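Side-chain contacts in Two-component system sensor histidine kinase (Bacteroides thetaiotaomicron, PDB 3OTT), which probably acts as a membrane sensor kinase that responds to saccharides and controls transcription, the part in this chain being its extracellular beta-propeller and beta-sandwich region: residues Gly122-Gln127 with Arg131-Phe136; Arg106-Ala109 with Thr114-Leu117. All blocks are in the same frame, centred on the assembly; numbering follows the deposited sequence.

Contact 1: Gly122-Gln127 with Arg131-Phe136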
loop_
_atom_site.group_PDB
_atom_site.type_symbol
_atom_site.label_atom_id
_atom_site.label_comp_id
_atom_site.label_asym_id
_atom_site.label_seq_id
_atom_site.Cartn_x
_atom_site.Cartn_y
_atom_site.Cartn_z
ATOM N N GLY B 122 29.356 -14.360 19.213
ATOM C CA GLY B 122 27.982 -14.675 19.584
ATOM C C GLY B 122 26.946 -13.968 18.707
ATOM O O GLY B 122 27.262 -13.044 17.931
ATOM N N LEU B 123 25.704 -14.425 18.843
ATOM C CA LEU B 123 24.569 -13.913 18.151
ATOM C C LEU B 123 23.611 -13.410 19.198
ATOM O O LEU B 123 23.413 -14.078 20.243
ATOM C CB LEU B 123 23.878 -15.021 17.317
ATOM C CG LEU B 123 22.580 -14.681 16.571
ATOM C CD1 LEU B 123 22.838 -13.677 15.406
ATOM C CD2 LEU B 123 21.855 -15.964 16.046
ATOM N N TYR B 124 23.001 -12.237 18.919
ATOM C CA TYR B 124 22.207 -11.578 19.949
ATOM C C TYR B 124 20.955 -10.976 19.360
ATOM O O TYR B 124 20.864 -10.693 18.161
ATOM C CB TYR B 124 23.026 -10.457 20.671
ATOM C CG TYR B 124 24.348 -10.959 21.201
ATOM C CD1 TYR B 124 25.458 -11.073 20.362
ATOM C CD2 TYR B 124 24.474 -11.356 22.542
ATOM C CE1 TYR B 124 26.681 -11.551 20.854
ATOM C CE2 TYR B 124 25.668 -11.797 23.039
ATOM C CZ TYR B 124 26.759 -11.920 22.182
ATOM O OH TYR B 124 27.939 -12.364 22.679
ATOM N N THR B 125 20.009 -10.750 20.236
ATOM C CA THR B 125 18.858 -9.970 19.924
ATOM C C THR B 125 18.837 -8.737 20.827
ATOM O O THR B 125 19.296 -8.772 21.992
ATOM C CB THR B 125 17.657 -10.920 20.034
ATOM O OG1 THR B 125 17.202 -11.251 18.708
ATOM C CG2 THR B 125 16.602 -10.451 20.824
ATOM N N TYR B 126 18.345 -7.627 20.273
ATOM C CA TYR B 126 18.188 -6.400 21.034
ATOM C C TYR B 126 16.834 -5.776 20.770
ATOM O O TYR B 126 16.558 -5.339 19.664
ATOM C CB TYR B 126 19.290 -5.405 20.686
ATOM C CG TYR B 126 19.310 -4.166 21.568
ATOM C CD1 TYR B 126 19.313 -4.276 22.975
ATOM C CD2 TYR B 126 19.314 -2.879 21.007
ATOM C CE1 TYR B 126 19.369 -3.141 23.812
ATOM C CE2 TYR B 126 19.357 -1.737 21.830
ATOM C CZ TYR B 126 19.385 -1.868 23.221
ATOM O OH TYR B 126 19.415 -0.735 24.027
ATOM N N GLN B 127 16.022 -5.718 21.811
ATOM C CA GLN B 127 14.655 -5.349 21.708
ATOM C C GLN B 127 14.619 -3.843 21.965
ATOM O O GLN B 127 15.067 -3.395 22.963
ATOM C CB GLN B 127 13.778 -6.204 22.672
ATOM C CG GLN B 127 12.298 -6.420 22.218
ATOM C CD GLN B 127 11.457 -5.079 22.133
ATOM O OE1 GLN B 127 11.494 -4.237 23.020
ATOM N NE2 GLN B 127 10.659 -4.949 21.075
ATOM N N ARG B 131 14.861 -2.581 25.617
ATOM C CA ARG B 131 16.319 -2.584 25.686
ATOM C C ARG B 131 16.892 -3.939 26.227
ATOM O O ARG B 131 18.008 -4.008 26.774
ATOM C CB ARG B 131 16.838 -1.298 26.404
ATOM C CG ARG B 131 16.422 0.059 25.659
ATOM C CD ARG B 131 17.049 1.431 26.230
ATOM N NE ARG B 131 17.469 2.351 25.130
ATOM C CZ ARG B 131 16.921 3.549 24.788
ATOM N NH1 ARG B 131 15.895 4.096 25.474
ATOM N NH2 ARG B 131 17.435 4.231 23.744
ATOM N N LYS B 132 16.139 -5.023 26.049
ATOM C CA LYS B 132 16.632 -6.368 26.456
ATOM C C LYS B 132 17.588 -7.005 25.435
ATOM O O LYS B 132 17.294 -7.050 24.256
ATOM C CB LYS B 132 15.489 -7.341 26.773
ATOM C CG LYS B 132 16.035 -8.784 27.181
ATOM C CD LYS B 132 15.010 -9.772 27.787
ATOM C CE LYS B 132 14.584 -9.427 29.252
ATOM N NZ LYS B 132 15.686 -9.276 30.314
ATOM N N LEU B 133 18.723 -7.494 25.908
ATOM C CA LEU B 133 19.728 -8.148 25.103
ATOM C C LEU B 133 19.687 -9.600 25.468
ATOM O O LEU B 133 19.774 -9.955 26.645
ATOM C CB LEU B 133 21.123 -7.580 25.428
ATOM C CG LEU B 133 22.268 -8.067 24.528
ATOM C CD1 LEU B 133 22.113 -7.466 23.153
ATOM C CD2 LEU B 133 23.603 -7.616 25.155
ATOM N N THR B 134 19.523 -10.438 24.451
ATOM C CA THR B 134 19.299 -11.858 24.604
ATOM C C THR B 134 20.343 -12.507 23.751
ATOM O O THR B 134 20.567 -12.079 22.635
ATOM C CB THR B 134 17.940 -12.304 24.018
ATOM O OG1 THR B 134 16.862 -11.782 24.808
ATOM C CG2 THR B 134 17.849 -13.816 23.993
ATOM N N SER B 135 20.922 -13.581 24.259
ATOM C CA SER B 135 22.035 -14.237 23.644
ATOM C C SER B 135 21.594 -15.546 23.063
ATOM O O SER B 135 20.735 -16.192 23.616
ATOM C CB SER B 135 23.076 -14.493 24.722
ATOM O OG SER B 135 24.125 -15.288 24.229
ATOM N N PHE B 136 22.205 -15.933 21.950
ATOM C CA PHE B 136 21.952 -17.203 21.305
ATOM C C PHE B 136 23.243 -17.906 21.103
ATOM O O PHE B 136 24.225 -17.313 20.629
ATOM C CB PHE B 136 21.293 -16.997 19.944
ATOM C CG PHE B 136 19.922 -16.435 20.044
ATOM C CD1 PHE B 136 19.727 -15.052 20.061
ATOM C CD2 PHE B 136 18.832 -17.280 20.214
ATOM C CE1 PHE B 136 18.483 -14.524 20.226
ATOM C CE2 PHE B 136 17.573 -16.747 20.348
ATOM C CZ PHE B 136 17.398 -15.383 20.350
#
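Phe-136 and Thr-125 pack on one face of the outer hairpin of a beta-propeller blade. The Phe-136 ring turns its edge to Thr-125, with CE1 3.7 Å from Thr-125 CB. CG of Phe-136 lies anti to the carbonyl carbon (chi1 -67°), which swings the ring back over the neighbouring strand. Leu-123 CD2 meets Phe-136 CB at 4.1 Å, and Trp-116 packs against the same ring. This is the tight end. At the next pair, Thr-125 N binds Thr-134 O at 2.8 Å, nearly straight at 166°, and Thr-134 N returns a bond to Thr-125 O.

On the other face, the Tyr-126 ring crosses Arg-131. Tyr-126 CE1 comes edge-on to Arg-131 O at 3.4 Å, and Tyr-126 OH touches Arg-131 CG at 3.5 Å. That hydroxyl is hydrogen-bonded to Thr-99 OG1. A leucine in place of Tyr-126 would probably leave Thr-99 without this partner and the Arg-131 chain without its support.

The turn end is looser. Lys-132 leads away from the hairpin, and Arg-131 N gives Gln-127 O only a weak bond. Arg-131 NH1 hydrogen-bonds Tyr-422 OH of the second subunit. Backbone bonds and apolar packing thus join the strands, while Arg-131 and Gln-127 also carry polar groups to the second subunit.

Contact 2: Arg106-Ala109 with Thr114-Leu117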
loop_
_atom_site.group_PDB
_atom_site.type_symbol
_atom_site.label_atom_id
_atom_site.label_comp_id
_atom_site.label_asym_id
_atom_site.label_seq_id
_atom_site.Cartn_x
_atom_site.Cartn_y
_atom_site.Cartn_z
ATOM N N ARG B 106 29.625 -7.478 13.566
ATOM C CA ARG B 106 29.991 -7.655 12.177
ATOM C C ARG B 106 28.760 -7.531 11.304
ATOM O O ARG B 106 28.873 -7.207 10.133
ATOM C CB ARG B 106 30.636 -9.023 11.937
ATOM C CG ARG B 106 32.048 -9.188 12.430
ATOM C CD ARG B 106 33.043 -8.343 11.592
ATOM N NE ARG B 106 34.411 -8.468 12.122
ATOM C CZ ARG B 106 34.837 -7.820 13.205
ATOM N NH1 ARG B 106 33.998 -7.025 13.879
ATOM N NH2 ARG B 106 36.104 -7.939 13.611
ATOM N N THR B 107 27.570 -7.751 11.850
ATOM C CA THR B 107 26.382 -7.759 11.015
ATOM C C THR B 107 25.171 -7.434 11.835
ATOM O O THR B 107 25.119 -7.764 13.040
ATOM C CB THR B 107 26.196 -9.168 10.286
ATOM O OG1 THR B 107 24.981 -9.146 9.543
ATOM C CG2 THR B 107 26.028 -10.368 11.347
ATOM N N MET B 108 24.179 -6.791 11.218
ATOM C CA MET B 108 22.945 -6.350 11.942
ATOM C C MET B 108 21.741 -6.498 11.043
ATOM O O MET B 108 21.884 -6.322 9.856
ATOM C CB MET B 108 23.023 -4.903 12.365
ATOM C CG MET B 108 24.120 -4.575 13.375
ATOM S SD MET B 108 24.202 -2.823 14.031
ATOM C CE MET B 108 24.618 -1.943 12.659
ATOM N N ALA B 109 20.570 -6.867 11.588
ATOM C CA ALA B 109 19.351 -6.968 10.787
ATOM C C ALA B 109 18.197 -6.722 11.693
ATOM O O ALA B 109 18.131 -7.322 12.791
ATOM C CB ALA B 109 19.239 -8.321 10.152
ATOM N N THR B 114 12.890 -5.502 16.892
ATOM C CA THR B 114 13.989 -6.230 17.434
ATOM C C THR B 114 15.178 -6.151 16.466
ATOM O O THR B 114 15.017 -6.468 15.284
ATOM C CB THR B 114 13.600 -7.686 17.626
ATOM O OG1 THR B 114 12.567 -7.752 18.608
ATOM C CG2 THR B 114 14.747 -8.424 18.169
ATOM N N LEU B 115 16.357 -5.788 16.984
ATOM C CA LEU B 115 17.592 -5.760 16.197
ATOM C C LEU B 115 18.462 -6.994 16.514
ATOM O O LEU B 115 18.859 -7.201 17.666
ATOM C CB LEU B 115 18.381 -4.489 16.517
ATOM C CG LEU B 115 19.669 -4.181 15.730
ATOM C CD1 LEU B 115 19.417 -3.969 14.225
ATOM C CD2 LEU B 115 20.437 -3.031 16.280
ATOM N N TRP B 116 18.733 -7.797 15.476
ATOM C CA TRP B 116 19.618 -8.930 15.521
ATOM C C TRP B 116 21.077 -8.439 15.322
ATOM O O TRP B 116 21.352 -7.662 14.406
ATOM C CB TRP B 116 19.260 -9.936 14.402
ATOM C CG TRP B 116 18.002 -10.754 14.646
ATOM C CD1 TRP B 116 16.705 -10.360 14.408
ATOM C CD2 TRP B 116 17.918 -12.082 15.209
ATOM N NE1 TRP B 116 15.830 -11.356 14.772
ATOM C CE2 TRP B 116 16.539 -12.436 15.239
ATOM C CE3 TRP B 116 18.860 -13.021 15.629
ATOM C CZ2 TRP B 116 16.078 -13.688 15.717
ATOM C CZ3 TRP B 116 18.402 -14.284 16.132
ATOM C CH2 TRP B 116 17.012 -14.590 16.156
ATOM N N LEU B 117 21.997 -8.956 16.137
ATOM C CA LEU B 117 23.403 -8.578 16.143
ATOM C C LEU B 117 24.183 -9.847 15.998
ATOM O O LEU B 117 24.010 -10.792 16.791
ATOM C CB LEU B 117 23.817 -7.940 17.513
ATOM C CG LEU B 117 22.961 -6.771 18.033
ATOM C CD1 LEU B 117 23.330 -6.264 19.466
ATOM C CD2 LEU B 117 23.004 -5.596 16.977
#
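Met-108 and Ala-109 pair with Leu-117 and Trp-116 in an antiparallel beta hairpin, the first two strands of a four-stranded beta-propeller blade. The strand directions lie 160° apart.

Backbone hydrogen bonds come first. Ala-109 and Trp-116 form a hydrogen-bonded pair. Ala-109 N gives to Trp-116 O at 3.0 Å, and Trp-116 N gives back to Ala-109 O at 2.8 Å. The adjoining pair, Met-108 with Leu-117, is non-hydrogen-bonded. There a CA-H...O contact runs from Met-108 CA to Trp-116 O at 3.2 Å. The pairing is disturbed one step on: Arg-106 and Thr-107 both face Gly-118 in a classic beta bulge.

Apolar contacts lie on the face that carries Met-108, Leu-115 and Leu-117. Met-108 CG meets Leu-117 CD2 at 3.9 Å, the two side chains crossing at a slant. Each CG lies beside its own backbone N (chi1 -64° and -52°), and from there the two chains meet. Leu-115 reaches over from its own strand, with CD1 4.2 Å from Met-108 CB. Val-69 of the preceding blade touches both Met-108 and Leu-115, so this face packs blade against blade.

Polar and aromatic contacts lie on the other face. Thr-107 OG1 bonds to Ile-151 N of the following blade. The Trp-116 indole leads away from Ala-109 and meets the Tyr-170 ring edge-to-face, while its NE1 bonds to Gln-111 OE1. Ala-109 O lies at the indole edge, in its plane, 3.7 Å from Trp-116 CD1.

Both contacts belong to one four-stranded antiparallel sheet, a single blade of the propeller. Its strands follow chain order: 105-111, 114-119, 122-127 and 133-136. Contact 2 joins the first two strands and closes before contact 1 joins the last two. Their centres are about 9 Å apart. Strands 114-119 and 122-127 bridge them, with probable backbone hydrogen bonds from Tyr-126 N to Leu-115 O and from Tyr-124 N to Leu-117 O. Contact 2 is the more buried and packs against the neighbouring blades. Contact 1 includes the last strand, 133-136, and reaches the second subunit. One blade thus links propeller packing to the dimer interface.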